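Local atomic coordinates of AlyQ (Persicobacter sp. CCB-QB2, PDB entry 7D2A), a protein that binds uronic acid sugars, probably those of alginate, through a family 32 carbohydrate-binding module that also holds a calcium ion. Residues 43-48 and 124-129; 12-17 and 26-31; 58-63 and 111-116. All blocks are in the same frame, centred on the assembly; numbering follows the deposited sequence.

How the interactions relate
From the N terminus, interaction 2 closes first: strand 13-16 is met by the loop at 26-31 after a short excursion. Only then does interaction 1 open, at 43-48, and it closes far along the chain at 124-129. Interaction 3, between 58-63 and 111-116, opens and closes within that long span. Interactions 1 and 3 both join the two sheets of a beta-sandwich, with 43-48 beside 111-116 in one sheet and 58-63 beside 124-129 in the other. Interaction 2 brings the loop at 26-31 against an outermost strand. Residues of interactions 1 and 2 share the calcium ion, whereas interactions 1 and 3 both reach the bound unsaturated uronic acid.

Interaction 1 of 3, residues 43-48 and 124-129; sequences QYITFD and NSITEV. With CA (calcium ion), chain C; MAW (4-deoxy-alpha-L-erythro-hex-4-enopyranuronic acid), chain B.
Ser125 OG donates to carboxylate oxygen O6B of the unsaturated uronic acid at 2.6 Å, just beyond Asn124, whose ND2 lies 3.6 Å from Gln43 CB. In one of its two conformers Gln43 crosses Asn124 at about a right angle and bonds outward to Ser17 and Asn39; the Asn124 amide bonds to Gly40. Farther in, the contact is purely apolar. Ile45 CG2 faces Ile126 CD1 at 4.3 Å. With CG1 anti to the backbone N (chi1 172°), Val129 lays that methyl over one face of the Phe47 ring, 4.0 Å from its centroid, in a CH-pi contact, and its CG2 meets the ring's far end, 3.6 Å from Phe47 CZ. An alanine in place of Phe47 would probably leave Val129 facing a gap between the sheets. Thr127 and Glu128 form a classic beta bulge opposite Ala61 where the chain turns a corner; there Thr127 O and Glu128 OE2 each bind calcium at 2.4 Å. The segments' end-to-end directions differ by 9°, in different sheets: 43-48 lies between strands 13-16 and 110-118, while the bulge pairs with strand 52-62 and Ile126, like Ile45, packs on Trp36 of strand 36-39.

Interaction 2 of 3, residues 12-17 and 26-31; sequences VAVTAS and NTIDGN. With CA (calcium ion), chain C.
Val14 pushes one methyl, CG2, against the end of Ile28, with CG2 to Ile28 CD1 at 3.7 Å. The two side chains reach toward each other tip to tip, and CG1 and CG2 of Ile28 lie slightly farther from the same methyl. Ile28 holds CG1 between its backbone N and carbonyl carbon (chi1 62°), and its extended second torsion carries CD1 out to the valine. The other branch of Val14, CG1, comes no nearer than 4.1 Å to Thr27 OG1. That approach is loose packing; the hydroxyl itself is hydrogen-bonded to Pro24 O. Val14 thus leans on the start of the calcium loop with both methyls, while the same side chain also touches Ile45 and Phe47 of the adjacent strand 43-49.

Beyond this apolar patch the 26-31 segment turns its oxygens to the metal. A short 3-10 turn presents Asn26 O at 2.2 Å from calcium, and Asn31 O binds it at the same distance. Between them, Asp29 binds through OD1 alone, at 2.5 Å, with OD2 well back. OD1 also accepts from Asn31 N at 2.9 Å (N-H...O angle 153°), an Asx turn in which the donor stands 50° out of the carboxylate plane. Gly30, with positive phi, carries the chain round this turn. Thr34, Thr127 and Glu128 complete the site, so the ion ties the loop to strand 123-133.

The loop therefore has two chemically distinct sides. Methyl groups join it to the edge strand without a polar bond, and oxygens chelate the ion, whose positive charge is likely to offset the carboxylates of Asp29 and Glu128 drawn close together there.

Interaction 3 of 3, residues 58-63 and 111-116; sequences VKAAWY and IRITGF. With MAW (4-deoxy-alpha-L-erythro-hex-4-enopyranuronic acid), chain B.
Val58 and Ile111 meet in the core of the beta-sandwich fold of this F5/8 type C (discoidin-like) domain, where strand 58-62 of one sheet faces strand 111-116 of the other. The strand axes pass 10.1 Å apart and cross at -42°; the closest side-chain approach is at the Val58 end, and the strands are farther apart by Trp62.

At the Val58 end the bumps are branched. Val58 CG2 touches Ile111 CG2 at 3.9 Å, the two side chains sliding past each other in opposite directions rather than colliding head on. With CG1 placed anti to its backbone N (chi1 170°), Val58 turns its other methyl along the strand toward Ile113. The next bump from the opposing strand is Ile113: it is extended at its second torsion (chi2 176°), and its CD1 comes over the short Ala60, 4.4 Å from Ala60 CB, and lies 4.3 Å from Val58 CG1. One isoleucine tip is thus shared between a valine wall and an alanine floor. The flanks of this patch are closed by Ile45 and Phe47 against Ile113, and by Leu49 and Ile131 against Ile111.

Farther along, where the strands diverge, the bulky indole of Trp62 swings toward the facing strand, its CH2 stopping 4.7 Å from Ile113 CG2. The small Gly115 lies opposite the same ring. NE1 of Trp62 is hydrogen-bonded to Tyr101 OH, which helps to fix the ring's rotation, and its ring also meets that of Phe72.

Past the strand end the chain leaves the core for the sugar pocket. Tyr63, stretched outward beside Ser125, meets the uronic acid carboxylate obliquely, its CD2 3.5 Å from O6B.

Interaction 1 of 3, residues 43-48 and 124-129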
loop_
_atom_site.group_PDB
_atom_site.type_symbol
_atom_site.label_atom_id
_atom_site.label_comp_id
_atom_site.label_asym_id
_atom_site.label_seq_id
_atom_site.Cartn_x
_atom_site.Cartn_y
_atom_site.Cartn_z
ATOM N N GLN A 43 6.370 -8.775 4.721
ATOM C CA GLN A 43 5.782 -7.755 5.629
ATOM C C GLN A 43 4.585 -7.132 4.911
ATOM O O GLN A 43 4.617 -7.080 3.689
ATOM C CB GLN A 43 6.784 -6.663 5.993
ATOM C CG GLN A 43 8.011 -7.145 6.767
ATOM C CD GLN A 43 7.768 -7.365 8.246
ATOM O OE1 GLN A 43 6.649 -7.506 8.726
ATOM N NE2 GLN A 43 8.850 -7.465 9.003
ATOM N N TYR A 44 3.613 -6.632 5.640
ATOM C CA TYR A 44 2.412 -6.045 4.996
ATOM C C TYR A 44 1.800 -4.956 5.833
ATOM O O TYR A 44 2.052 -4.838 7.031
ATOM C CB TYR A 44 1.385 -7.134 4.710
ATOM C CG TYR A 44 0.984 -7.997 5.867
ATOM C CD1 TYR A 44 0.091 -7.563 6.819
ATOM C CD2 TYR A 44 1.486 -9.290 5.969
ATOM C CE1 TYR A 44 -0.338 -8.406 7.836
ATOM C CE2 TYR A 44 1.039 -10.143 6.964
ATOM C CZ TYR A 44 0.135 -9.704 7.908
ATOM O OH TYR A 44 -0.239 -10.544 8.929
ATOM N N ILE A 45 1.001 -4.137 5.154
ATOM C CA ILE A 45 0.280 -3.002 5.748
ATOM C C ILE A 45 -1.167 -3.070 5.280
ATOM O O ILE A 45 -1.411 -3.346 4.073
ATOM C CB ILE A 45 0.958 -1.668 5.400
ATOM C CG1 ILE A 45 0.266 -0.497 6.080
ATOM C CG2 ILE A 45 1.174 -1.478 3.870
ATOM C CD1 ILE A 45 1.151 0.760 6.074
ATOM N N THR A 46 -2.093 -2.887 6.169
ATOM C CA THR A 46 -3.531 -3.100 5.908
ATOM C C THR A 46 -4.299 -1.824 6.169
ATOM O O THR A 46 -4.282 -1.295 7.310
ATOM C CB THR A 46 -4.114 -4.259 6.730
ATOM O OG1 THR A 46 -3.225 -5.375 6.598
ATOM C CG2 THR A 46 -5.500 -4.604 6.226
ATOM N N PHE A 47 -5.016 -1.343 5.162
ATOM C CA PHE A 47 -5.820 -0.111 5.174
ATOM C C PHE A 47 -7.277 -0.467 5.335
ATOM O O PHE A 47 -7.757 -1.375 4.638
ATOM C CB PHE A 47 -5.620 0.655 3.871
ATOM C CG PHE A 47 -4.178 0.930 3.649
ATOM C CD1 PHE A 47 -3.551 2.011 4.267
ATOM C CD2 PHE A 47 -3.403 0.064 2.915
ATOM C CE1 PHE A 47 -2.190 2.187 4.103
ATOM C CE2 PHE A 47 -2.034 0.257 2.759
ATOM C CZ PHE A 47 -1.444 1.308 3.382
ATOM N N ASP A 48 -7.968 0.208 6.254
ATOM C CA ASP A 48 -9.389 -0.032 6.562
ATOM C C ASP A 48 -10.195 1.153 6.017
ATOM O O ASP A 48 -9.960 2.286 6.489
ATOM C CB ASP A 48 -9.545 -0.198 8.064
ATOM C CG ASP A 48 -10.930 -0.544 8.540
ATOM O OD1 ASP A 48 -11.867 -0.645 7.709
ATOM O OD2 ASP A 48 -11.028 -0.776 9.752
ATOM N N ASN A 124 10.746 -2.656 3.191
ATOM C CA ASN A 124 9.498 -2.199 2.539
ATOM C C ASN A 124 9.153 -0.860 3.168
ATOM O O ASN A 124 8.865 -0.780 4.364
ATOM C CB ASN A 124 8.352 -3.171 2.779
ATOM C CG ASN A 124 8.768 -4.579 2.451
ATOM O OD1 ASN A 124 8.835 -4.903 1.270
ATOM N ND2 ASN A 124 9.098 -5.363 3.492
ATOM N N SER A 125 9.236 0.197 2.342
ATOM C CA SER A 125 9.063 1.560 2.874
ATOM C C SER A 125 8.157 2.346 1.928
ATOM O O SER A 125 8.537 2.588 0.774
ATOM C CB SER A 125 10.441 2.234 3.030
ATOM O OG SER A 125 11.184 1.537 4.068
ATOM N N ILE A 126 7.029 2.783 2.442
ATOM C CA ILE A 126 5.937 3.429 1.690
ATOM C C ILE A 126 5.679 4.785 2.322
ATOM O O ILE A 126 5.442 4.830 3.535
ATOM C CB ILE A 126 4.682 2.539 1.614
ATOM C CG1 ILE A 126 5.034 1.188 0.952
ATOM C CG2 ILE A 126 3.575 3.283 0.906
ATOM C CD1 ILE A 126 3.878 0.201 0.939
ATOM N N THR A 127 5.683 5.870 1.505
ATOM C CA THR A 127 5.453 7.201 2.087
ATOM C C THR A 127 3.978 7.595 2.107
ATOM O O THR A 127 3.553 8.296 3.053
ATOM C CB THR A 127 6.293 8.243 1.345
ATOM O OG1 THR A 127 5.850 8.251 -0.006
ATOM C CG2 THR A 127 7.770 7.959 1.419
ATOM N N GLU A 128 3.185 7.172 1.141
ATOM C CA GLU A 128 1.764 7.572 1.040
ATOM C C GLU A 128 0.993 6.456 0.373
ATOM O O GLU A 128 1.559 5.884 -0.612
ATOM C CB GLU A 128 1.641 8.880 0.255
ATOM C CG GLU A 128 2.078 10.115 1.039
ATOM C CD GLU A 128 1.175 10.387 2.233
ATOM O OE1 GLU A 128 -0.029 10.704 1.979
ATOM O OE2 GLU A 128 1.619 10.328 3.424
ATOM N N VAL A 129 -0.246 6.243 0.784
ATOM C CA VAL A 129 -1.198 5.374 0.058
ATOM C C VAL A 129 -2.521 6.091 -0.058
ATOM O O VAL A 129 -2.942 6.737 0.943
ATOM C CB VAL A 129 -1.341 4.022 0.768
ATOM C CG1 VAL A 129 -2.475 3.179 0.152
ATOM C CG2 VAL A 129 -0.074 3.222 0.705
HETATM CA CA CA C . 3.601 10.009 4.676
HETATM C C1 MAW B . 16.662 1.348 6.784
HETATM C C2 MAW B . 15.917 2.216 7.717
HETATM O O2 MAW B . 16.148 3.638 7.507
HETATM C C3 MAW B . 14.415 1.872 7.521
HETATM O O3 MAW B . 13.583 2.848 8.120
HETATM C C4 MAW B . 14.119 1.760 6.017
HETATM C C5 MAW B . 15.049 1.772 5.093
HETATM O O5 MAW B . 16.457 1.832 5.446
HETATM C C6 MAW B . 14.808 1.664 3.683
HETATM O O6A MAW B . 15.822 1.631 2.917
HETATM O O6B MAW B . 13.613 1.547 3.212
#

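Interaction 2 of 3, residues 12-17 and 26-31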
loop_
_atom_site.group_PDB
_atom_site.type_symbol
_atom_site.label_atom_id
_atom_site.label_comp_id
_atom_site.label_asym_id
_atom_site.label_seq_id
_atom_site.Cartn_x
_atom_site.Cartn_y
_atom_site.Cartn_z
ATOM N N VAL A 12 -9.747 4.895 7.497
ATOM C CA VAL A 12 -10.135 5.183 8.910
ATOM C C VAL A 12 -9.126 4.602 9.891
ATOM O O VAL A 12 -9.149 5.013 11.078
ATOM C CB VAL A 12 -11.561 4.721 9.227
ATOM C CG1 VAL A 12 -12.521 5.283 8.188
ATOM C CG2 VAL A 12 -11.688 3.210 9.351
ATOM N N ALA A 13 -8.305 3.646 9.477
ATOM C CA ALA A 13 -7.337 2.957 10.345
ATOM C C ALA A 13 -6.315 2.281 9.430
ATOM O O ALA A 13 -6.662 1.871 8.296
ATOM C CB ALA A 13 -8.069 1.961 11.214
ATOM N N VAL A 14 -5.091 2.169 9.914
ATOM C CA VAL A 14 -3.988 1.430 9.271
ATOM C C VAL A 14 -3.303 0.586 10.334
ATOM O O VAL A 14 -3.068 1.066 11.450
ATOM C CB VAL A 14 -2.962 2.362 8.584
ATOM C CG1 VAL A 14 -2.023 1.616 7.671
ATOM C CG2 VAL A 14 -3.604 3.500 7.832
ATOM N N THR A 15 -3.054 -0.657 10.011
ATOM C CA THR A 15 -2.239 -1.563 10.841
ATOM C C THR A 15 -1.120 -2.119 9.984
ATOM O O THR A 15 -1.191 -2.053 8.734
ATOM C CB THR A 15 -3.091 -2.683 11.431
ATOM O OG1 THR A 15 -3.544 -3.507 10.362
ATOM C CG2 THR A 15 -4.230 -2.150 12.270
ATOM N N ALA A 16 -0.209 -2.861 10.599
ATOM C CA ALA A 16 0.836 -3.542 9.817
ATOM C C ALA A 16 1.380 -4.746 10.575
ATOM O O ALA A 16 1.283 -4.792 11.776
ATOM C CB ALA A 16 1.964 -2.600 9.471
ATOM N N SER A 17 1.994 -5.643 9.838
ATOM C CA SER A 17 2.684 -6.841 10.378
ATOM C C SER A 17 3.812 -6.449 11.337
ATOM O O SER A 17 4.110 -7.249 12.227
ATOM C CB SER A 17 3.156 -7.722 9.286
ATOM O OG SER A 17 4.039 -7.068 8.409
ATOM N N ASN A 26 1.795 6.744 9.024
ATOM C CA ASN A 26 2.540 7.739 8.239
ATOM C C ASN A 26 2.166 7.676 6.746
ATOM O O ASN A 26 2.520 8.571 5.963
ATOM C CB ASN A 26 4.040 7.568 8.396
ATOM C CG ASN A 26 4.530 7.998 9.762
ATOM O OD1 ASN A 26 3.794 8.563 10.592
ATOM N ND2 ASN A 26 5.791 7.709 9.985
ATOM N N THR A 27 1.557 6.587 6.300
ATOM C CA THR A 27 1.149 6.451 4.881
ATOM C C THR A 27 -0.091 7.258 4.555
ATOM O O THR A 27 -0.418 7.360 3.376
ATOM C CB THR A 27 0.913 4.989 4.500
ATOM O OG1 THR A 27 -0.102 4.429 5.333
ATOM C CG2 THR A 27 2.165 4.168 4.654
ATOM N N ILE A 28 -0.774 7.831 5.545
ATOM C CA ILE A 28 -2.052 8.555 5.263
ATOM C C ILE A 28 -1.989 9.963 5.846
ATOM O O ILE A 28 -3.084 10.547 6.079
ATOM C CB ILE A 28 -3.280 7.753 5.707
ATOM C CG1 ILE A 28 -3.302 7.502 7.203
ATOM C CG2 ILE A 28 -3.367 6.438 4.944
ATOM C CD1 ILE A 28 -4.696 7.058 7.681
ATOM N N ASP A 29 -0.797 10.484 6.022
ATOM C CA ASP A 29 -0.687 11.844 6.605
ATOM C C ASP A 29 -0.540 12.898 5.504
ATOM O O ASP A 29 -0.464 14.100 5.847
ATOM C CB ASP A 29 0.427 11.910 7.646
ATOM C CG ASP A 29 1.833 11.693 7.113
ATOM O OD1 ASP A 29 2.007 11.482 5.874
ATOM O OD2 ASP A 29 2.751 11.811 7.957
ATOM N N GLY A 30 -0.510 12.533 4.212
ATOM C CA GLY A 30 -0.375 13.513 3.136
ATOM C C GLY A 30 1.052 13.969 2.933
ATOM O O GLY A 30 1.272 14.859 2.173
ATOM N N ASN A 31 2.010 13.406 3.662
ATOM C CA ASN A 31 3.414 13.888 3.644
ATOM C C ASN A 31 4.314 12.848 2.973
ATOM O O ASN A 31 4.520 11.742 3.568
ATOM C CB ASN A 31 3.857 14.159 5.067
ATOM C CG ASN A 31 5.093 15.000 5.140
ATOM O OD1 ASN A 31 5.882 15.040 4.194
ATOM N ND2 ASN A 31 5.252 15.653 6.293
HETATM CA CA CA C . 3.601 10.009 4.676
#

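Interaction 3 of 3, residues 58-63 and 111-116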
loop_
_atom_site.group_PDB
_atom_site.type_symbol
_atom_site.label_atom_id
_atom_site.label_comp_id
_atom_site.label_asym_id
_atom_site.label_seq_id
_atom_site.Cartn_x
_atom_site.Cartn_y
_atom_site.Cartn_z
ATOM N N VAL A 58 -5.407 1.479 -6.361
ATOM C CA VAL A 58 -4.608 1.780 -5.167
ATOM C C VAL A 58 -3.418 2.557 -5.676
ATOM O O VAL A 58 -2.756 2.087 -6.569
ATOM C CB VAL A 58 -4.204 0.528 -4.384
ATOM C CG1 VAL A 58 -3.197 0.874 -3.323
ATOM C CG2 VAL A 58 -5.403 -0.203 -3.851
ATOM N N LYS A 59 -3.157 3.693 -5.067
ATOM C CA LYS A 59 -1.927 4.445 -5.369
ATOM C C LYS A 59 -0.995 4.338 -4.172
ATOM O O LYS A 59 -1.404 4.442 -2.995
ATOM C CB LYS A 59 -2.179 5.925 -5.657
ATOM C CG LYS A 59 -3.160 6.231 -6.773
ATOM C CD LYS A 59 -3.267 7.730 -7.062
ATOM C CE LYS A 59 -4.204 8.019 -8.209
ATOM N NZ LYS A 59 -3.897 9.340 -8.792
ATOM N N ALA A 60 0.277 4.108 -4.465
ATOM C CA ALA A 60 1.328 4.120 -3.419
ATOM C C ALA A 60 2.508 4.940 -3.900
ATOM O O ALA A 60 2.911 4.846 -5.079
ATOM C CB ALA A 60 1.763 2.731 -3.016
ATOM N N ALA A 61 3.011 5.747 -2.991
ATOM C CA ALA A 61 4.293 6.464 -3.139
ATOM C C ALA A 61 5.331 5.718 -2.333
ATOM O O ALA A 61 5.120 5.428 -1.144
ATOM C CB ALA A 61 4.153 7.906 -2.706
ATOM N N TRP A 62 6.461 5.454 -2.962
ATOM C CA TRP A 62 7.537 4.623 -2.396
ATOM C C TRP A 62 8.696 5.465 -1.874
ATOM O O TRP A 62 9.073 6.462 -2.497
ATOM C CB TRP A 62 8.012 3.649 -3.454
ATOM C CG TRP A 62 6.943 2.684 -3.841
ATOM C CD1 TRP A 62 6.081 2.830 -4.884
ATOM C CD2 TRP A 62 6.645 1.434 -3.217
ATOM N NE1 TRP A 62 5.199 1.786 -4.904
ATOM C CE2 TRP A 62 5.531 0.891 -3.914
ATOM C CE3 TRP A 62 7.184 0.745 -2.122
ATOM C CZ2 TRP A 62 4.981 -0.342 -3.535
ATOM C CZ3 TRP A 62 6.622 -0.448 -1.744
ATOM C CH2 TRP A 62 5.523 -0.972 -2.438
ATOM N N TYR A 63 9.211 5.059 -0.727
ATOM C CA TYR A 63 10.419 5.715 -0.160
ATOM C C TYR A 63 11.571 5.478 -1.124
ATOM O O TYR A 63 11.742 4.339 -1.569
ATOM C CB TYR A 63 10.760 5.099 1.188
ATOM C CG TYR A 63 11.982 5.652 1.872
ATOM C CD1 TYR A 63 12.039 6.976 2.272
ATOM C CD2 TYR A 63 13.047 4.817 2.144
ATOM C CE1 TYR A 63 13.135 7.459 2.958
ATOM C CE2 TYR A 63 14.142 5.293 2.848
ATOM C CZ TYR A 63 14.187 6.611 3.231
ATOM O OH TYR A 63 15.314 7.038 3.891
ATOM N N ILE A 111 -7.787 -3.292 2.370
ATOM C CA ILE A 111 -6.773 -3.344 1.300
ATOM C C ILE A 111 -5.434 -3.558 1.964
ATOM O O ILE A 111 -5.081 -2.769 2.850
ATOM C CB ILE A 111 -6.770 -2.053 0.469
ATOM C CG1 ILE A 111 -8.055 -1.827 -0.329
ATOM C CG2 ILE A 111 -5.576 -2.100 -0.459
ATOM C CD1 ILE A 111 -9.273 -1.411 0.386
ATOM N N ARG A 112 -4.759 -4.634 1.593
ATOM C CA ARG A 112 -3.454 -4.960 2.172
ATOM C C ARG A 112 -2.395 -4.878 1.093
ATOM O O ARG A 112 -2.540 -5.527 0.037
ATOM C CB ARG A 112 -3.495 -6.369 2.770
ATOM C CG ARG A 112 -2.161 -6.847 3.328
ATOM C CD ARG A 112 -2.370 -8.143 4.072
ATOM N NE ARG A 112 -3.053 -7.946 5.314
ATOM C CZ ARG A 112 -3.375 -8.917 6.170
ATOM N NH1 ARG A 112 -3.086 -10.175 5.874
ATOM N NH2 ARG A 112 -4.015 -8.615 7.294
ATOM N N ILE A 113 -1.284 -4.185 1.354
ATOM C CA ILE A 113 -0.091 -4.205 0.507
ATOM C C ILE A 113 0.941 -5.090 1.172
ATOM O O ILE A 113 1.308 -4.791 2.282
ATOM C CB ILE A 113 0.470 -2.793 0.232
ATOM C CG1 ILE A 113 -0.585 -1.936 -0.461
ATOM C CG2 ILE A 113 1.761 -2.920 -0.518
ATOM C CD1 ILE A 113 -0.158 -0.509 -0.670
ATOM N N THR A 114 1.363 -6.132 0.476
ATOM C CA THR A 114 2.430 -7.038 0.941
ATOM C C THR A 114 3.681 -6.684 0.164
ATOM O O THR A 114 3.632 -6.578 -1.050
ATOM C CB THR A 114 2.046 -8.518 0.790
ATOM O OG1 THR A 114 0.854 -8.791 1.515
ATOM C CG2 THR A 114 3.174 -9.386 1.280
ATOM N N GLY A 115 4.789 -6.436 0.880
ATOM C CA GLY A 115 6.052 -6.093 0.238
ATOM C C GLY A 115 7.035 -7.231 0.220
ATOM O O GLY A 115 7.029 -8.032 1.216
ATOM N N PHE A 116 7.869 -7.250 -0.823
ATOM C CA PHE A 116 8.861 -8.336 -1.065
ATOM C C PHE A 116 10.263 -7.772 -1.071
ATOM O O PHE A 116 11.153 -8.359 -1.706
ATOM C CB PHE A 116 8.503 -9.121 -2.321
ATOM C CG PHE A 116 7.124 -9.698 -2.208
ATOM C CD1 PHE A 116 6.865 -10.660 -1.257
ATOM C CD2 PHE A 116 6.090 -9.244 -3.002
ATOM C CE1 PHE A 116 5.586 -11.170 -1.099
ATOM C CE2 PHE A 116 4.811 -9.754 -2.846
ATOM C CZ PHE A 116 4.562 -10.717 -1.884
HETATM C C1 MAW B . 16.662 1.348 6.784
HETATM C C2 MAW B . 15.917 2.216 7.717
HETATM O O2 MAW B . 16.148 3.638 7.507
HETATM C C3 MAW B . 14.415 1.872 7.521
HETATM O O3 MAW B . 13.583 2.848 8.120
HETATM C C4 MAW B . 14.119 1.760 6.017
HETATM C C5 MAW B . 15.049 1.772 5.093
HETATM O O5 MAW B . 16.457 1.832 5.446
HETATM C C6 MAW B . 14.808 1.664 3.683
HETATM O O6A MAW B . 15.822 1.631 2.917
HETATM O O6B MAW B . 13.613 1.547 3.212
#